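Long-range contact in PG_0823 protein (Porphyromonas gingivalis, PDB 2FSW), which probably binds DNA as a winged helix-turn-helix transcriptional regulator of the HxlR family: residues Cys64-Lys72 and Glu82-Val92. Residues are numbered along the deposited sequence; the frame is centred on the assembly and turned at random.
Sequences CGKGLIKKK and EYSLTPLGEKV
Tyr83 and Lys71 face each other across the antiparallel hairpin that forms the wing of this winged helix-turn-helix fold. They are a non-hydrogen-bonded pair. The Lys71 chain runs alongside the tyrosine and points the same way, with CB 3.7 Å from Tyr83 CE1. Cys64 SG lies beside the same ring carbon, at the ring edge, a sulfur-aromatic contact with the sulfur 85° off the ring normal. Ile69 CD1 crosses to Tyr83 CD1 at 3.6 Å, while its other branch, CG2, meets Leu85 CD2. Leu60 of helix 53-65 touches both Ile69 and Tyr83, so this side of the hairpin packs on that helix.

The other face carries Lys70, Lys72, Glu82 and Ser84. Lys72 brings NZ to Ser84 OG, a weak bond of 3.0 Å. Lys70 curls over so that NZ donates to Leu85 O from above the carbonyl plane.

At the end of the hairpin where strand 69-72 begins and strand 82-85 runs out, Leu68 CD2 packs on Leu88 CG at 3.6 Å. Phe102 of the second subunit covers Leu68 and Val92. Gly67 ends helix 53-65 in a Schellman motif. Thr86 is at the N-cap position of the weakly bonded helix at about 87-90. Its OG1 lies between its own backbone N and carbonyl carbon (chi1 61°). From there Thr86 OG1 donates to Gly67 O at 2.6 Å and accepts from Gly89 N at 3.1 Å, the capping bond.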
loop_
_atom_site.group_PDB
_atom_site.type_symbol
_atom_site.label_atom_id
_atom_site.label_comp_id
_atom_site.label_asym_id
_atom_site.label_seq_id
_atom_site.Cartn_x
_atom_site.Cartn_y
_atom_site.Cartn_z
ATOM N N CYS B 64 -3.568 -15.901 -4.011
ATOM C CA CYS B 64 -4.304 -16.918 -4.780
ATOM C C CYS B 64 -5.797 -16.859 -4.446
ATOM O O CYS B 64 -6.642 -16.902 -5.342
ATOM C CB CYS B 64 -3.764 -18.323 -4.498
ATOM S SG CYS B 64 -2.257 -18.750 -5.397
ATOM N N GLY B 65 -6.103 -16.744 -3.152
ATOM C CA GLY B 65 -7.478 -16.656 -2.658
ATOM C C GLY B 65 -8.225 -15.426 -3.143
ATOM O O GLY B 65 -9.446 -15.463 -3.293
ATOM N N LYS B 66 -7.488 -14.341 -3.389
ATOM C CA LYS B 66 -8.059 -13.101 -3.928
ATOM C C LYS B 66 -8.112 -13.090 -5.464
ATOM O O LYS B 66 -8.643 -12.154 -6.073
ATOM C CB LYS B 66 -7.282 -11.875 -3.414
ATOM C CG LYS B 66 -7.320 -11.684 -1.896
ATOM C CD LYS B 66 -8.691 -11.255 -1.431
ATOM C CE LYS B 66 -8.750 -11.195 0.071
ATOM N NZ LYS B 66 -9.813 -10.256 0.527
ATOM N N GLY B 67 -7.563 -14.130 -6.082
ATOM C CA GLY B 67 -7.616 -14.288 -7.532
ATOM C C GLY B 67 -6.673 -13.343 -8.246
ATOM O O GLY B 67 -6.905 -12.971 -9.401
ATOM N N LEU B 68 -5.596 -12.975 -7.557
ATOM C CA LEU B 68 -4.633 -12.005 -8.080
ATOM C C LEU B 68 -3.438 -12.684 -8.750
ATOM O O LEU B 68 -2.844 -12.140 -9.680
ATOM C CB LEU B 68 -4.166 -11.069 -6.958
ATOM C CG LEU B 68 -5.184 -10.028 -6.464
ATOM C CD1 LEU B 68 -4.556 -9.120 -5.411
ATOM C CD2 LEU B 68 -5.719 -9.212 -7.610
ATOM N N ILE B 69 -3.093 -13.869 -8.263
ATOM C CA ILE B 69 -2.023 -14.668 -8.842
ATOM C C ILE B 69 -2.563 -16.085 -9.116
ATOM O O ILE B 69 -3.527 -16.518 -8.476
ATOM C CB ILE B 69 -0.749 -14.713 -7.926
ATOM C CG1 ILE B 69 -0.929 -15.698 -6.763
ATOM C CG2 ILE B 69 -0.378 -13.302 -7.408
ATOM C CD1 ILE B 69 0.222 -15.747 -5.794
ATOM N N LYS B 70 -1.970 -16.786 -10.079
ATOM C CA LYS B 70 -2.302 -18.206 -10.292
ATOM C C LYS B 70 -1.119 -19.145 -10.039
ATOM O O LYS B 70 0.036 -18.775 -10.246
ATOM C CB LYS B 70 -2.973 -18.459 -11.657
ATOM C CG LYS B 70 -2.258 -17.883 -12.883
ATOM C CD LYS B 70 -2.995 -18.256 -14.182
ATOM C CE LYS B 70 -3.775 -17.083 -14.779
ATOM N NZ LYS B 70 -2.879 -16.220 -15.598
ATOM N N LYS B 71 -1.427 -20.354 -9.578
ATOM C CA LYS B 71 -0.421 -21.340 -9.164
ATOM C C LYS B 71 -0.405 -22.556 -10.091
ATOM O O LYS B 71 -1.433 -23.210 -10.264
ATOM C CB LYS B 71 -0.712 -21.779 -7.724
ATOM C CG LYS B 71 0.204 -22.842 -7.152
ATOM C CD LYS B 71 -0.184 -23.181 -5.715
ATOM C CE LYS B 71 -1.521 -23.908 -5.641
ATOM N NZ LYS B 71 -1.826 -24.421 -4.274
ATOM N N LYS B 72 0.756 -22.835 -10.691
ATOM C CA LYS B 72 0.961 -24.042 -11.517
ATOM C C LYS B 72 1.747 -25.088 -10.735
ATOM O O LYS B 72 2.878 -24.846 -10.325
ATOM C CB LYS B 72 1.714 -23.737 -12.819
ATOM C CG LYS B 72 1.007 -22.801 -13.778
ATOM C CD LYS B 72 2.012 -21.874 -14.447
ATOM C CE LYS B 72 1.533 -20.450 -14.354
ATOM N NZ LYS B 72 2.540 -19.595 -13.663
ATOM N N GLU B 82 5.070 -22.823 -9.900
ATOM C CA GLU B 82 5.251 -21.602 -10.669
ATOM C C GLU B 82 4.066 -20.686 -10.432
ATOM O O GLU B 82 2.927 -21.155 -10.332
ATOM C CB GLU B 82 5.410 -21.909 -12.158
ATOM C CG GLU B 82 6.829 -22.303 -12.512
ATOM C CD GLU B 82 7.025 -22.758 -13.949
ATOM O OE1 GLU B 82 6.091 -22.649 -14.777
ATOM O OE2 GLU B 82 8.147 -23.228 -14.246
ATOM N N TYR B 83 4.356 -19.389 -10.315
ATOM C CA TYR B 83 3.335 -18.362 -10.140
ATOM C C TYR B 83 3.358 -17.337 -11.268
ATOM O O TYR B 83 4.420 -16.961 -11.768
ATOM C CB TYR B 83 3.507 -17.655 -8.790
ATOM C CG TYR B 83 3.221 -18.535 -7.596
ATOM C CD1 TYR B 83 1.919 -18.686 -7.115
ATOM C CD2 TYR B 83 4.254 -19.221 -6.937
ATOM C CE1 TYR B 83 1.651 -19.497 -6.012
ATOM C CE2 TYR B 83 3.995 -20.029 -5.845
ATOM C CZ TYR B 83 2.691 -20.163 -5.379
ATOM O OH TYR B 83 2.424 -20.974 -4.280
ATOM N N SER B 84 2.170 -16.897 -11.664
ATOM C CA SER B 84 2.018 -15.784 -12.606
ATOM C C SER B 84 0.828 -14.942 -12.195
ATOM O O SER B 84 0.018 -15.372 -11.367
ATOM C CB SER B 84 1.828 -16.290 -14.032
ATOM O OG SER B 84 0.749 -17.200 -14.095
ATOM N N LEU B 85 0.718 -13.749 -12.767
ATOM C CA LEU B 85 -0.415 -12.893 -12.459
ATOM C C LEU B 85 -1.618 -13.300 -13.295
ATOM O O LEU B 85 -1.475 -13.627 -14.482
ATOM C CB LEU B 85 -0.092 -11.393 -12.689
ATOM C CG LEU B 85 0.968 -10.690 -11.815
ATOM C CD1 LEU B 85 0.951 -9.174 -12.037
ATOM C CD2 LEU B 85 0.842 -11.015 -10.311
ATOM N N THR B 86 -2.794 -13.267 -12.666
ATOM C CA THR B 86 -4.072 -13.294 -13.374
ATOM C C THR B 86 -4.332 -11.951 -14.079
ATOM O O THR B 86 -3.611 -10.976 -13.845
ATOM C CB THR B 86 -5.245 -13.618 -12.412
ATOM O OG1 THR B 86 -5.341 -12.616 -11.390
ATOM C CG2 THR B 86 -5.069 -14.997 -11.770
ATOM N N PRO B 87 -5.328 -11.902 -14.992
ATOM C CA PRO B 87 -5.729 -10.609 -15.554
ATOM C C PRO B 87 -6.137 -9.578 -14.490
ATOM O O PRO B 87 -5.874 -8.383 -14.664
ATOM C CB PRO B 87 -6.902 -10.974 -16.480
ATOM C CG PRO B 87 -6.603 -12.427 -16.882
ATOM C CD PRO B 87 -6.065 -13.026 -15.614
ATOM N N LEU B 88 -6.748 -10.037 -13.397
ATOM C CA LEU B 88 -7.031 -9.155 -12.255
ATOM C C LEU B 88 -5.736 -8.635 -11.612
ATOM O O LEU B 88 -5.580 -7.430 -11.407
ATOM C CB LEU B 88 -7.905 -9.871 -11.210
ATOM C CG LEU B 88 -8.359 -9.016 -10.009
ATOM C CD1 LEU B 88 -9.220 -7.839 -10.431
ATOM C CD2 LEU B 88 -9.119 -9.914 -9.019
ATOM N N GLY B 89 -4.807 -9.547 -11.320
ATOM C CA GLY B 89 -3.521 -9.190 -10.718
ATOM C C GLY B 89 -2.746 -8.238 -11.604
ATOM O O GLY B 89 -2.005 -7.370 -11.118
ATOM N N GLU B 90 -2.919 -8.388 -12.915
ATOM C CA GLU B 90 -2.267 -7.485 -13.851
ATOM C C GLU B 90 -2.791 -6.042 -13.701
ATOM O O GLU B 90 -2.066 -5.099 -14.004
ATOM C CB GLU B 90 -2.369 -8.001 -15.300
ATOM C CG GLU B 90 -1.398 -9.158 -15.661
ATOM C CD GLU B 90 -1.639 -9.755 -17.068
ATOM O OE1 GLU B 90 -1.612 -11.000 -17.218
ATOM O OE2 GLU B 90 -1.858 -8.995 -18.038
ATOM N N LYS B 91 -4.035 -5.878 -13.230
ATOM C CA LYS B 91 -4.615 -4.544 -12.975
ATOM C C LYS B 91 -4.000 -3.807 -11.778
ATOM O O LYS B 91 -4.289 -2.612 -11.556
ATOM C CB LYS B 91 -6.137 -4.605 -12.773
ATOM C CG LYS B 91 -6.916 -5.279 -13.889
ATOM C CD LYS B 91 -7.051 -4.360 -15.067
ATOM C CE LYS B 91 -8.026 -4.918 -16.068
ATOM N NZ LYS B 91 -9.410 -4.783 -15.543
ATOM N N VAL B 92 -3.203 -4.526 -10.994
ATOM C CA VAL B 92 -2.446 -3.927 -9.869
ATOM C C VAL B 92 -1.141 -3.257 -10.330
ATOM O O VAL B 92 -0.659 -2.336 -9.685
ATOM C CB VAL B 92 -2.140 -4.998 -8.778
ATOM C CG1 VAL B 92 -1.453 -4.385 -7.567
ATOM C CG2 VAL B 92 -3.413 -5.690 -8.375
#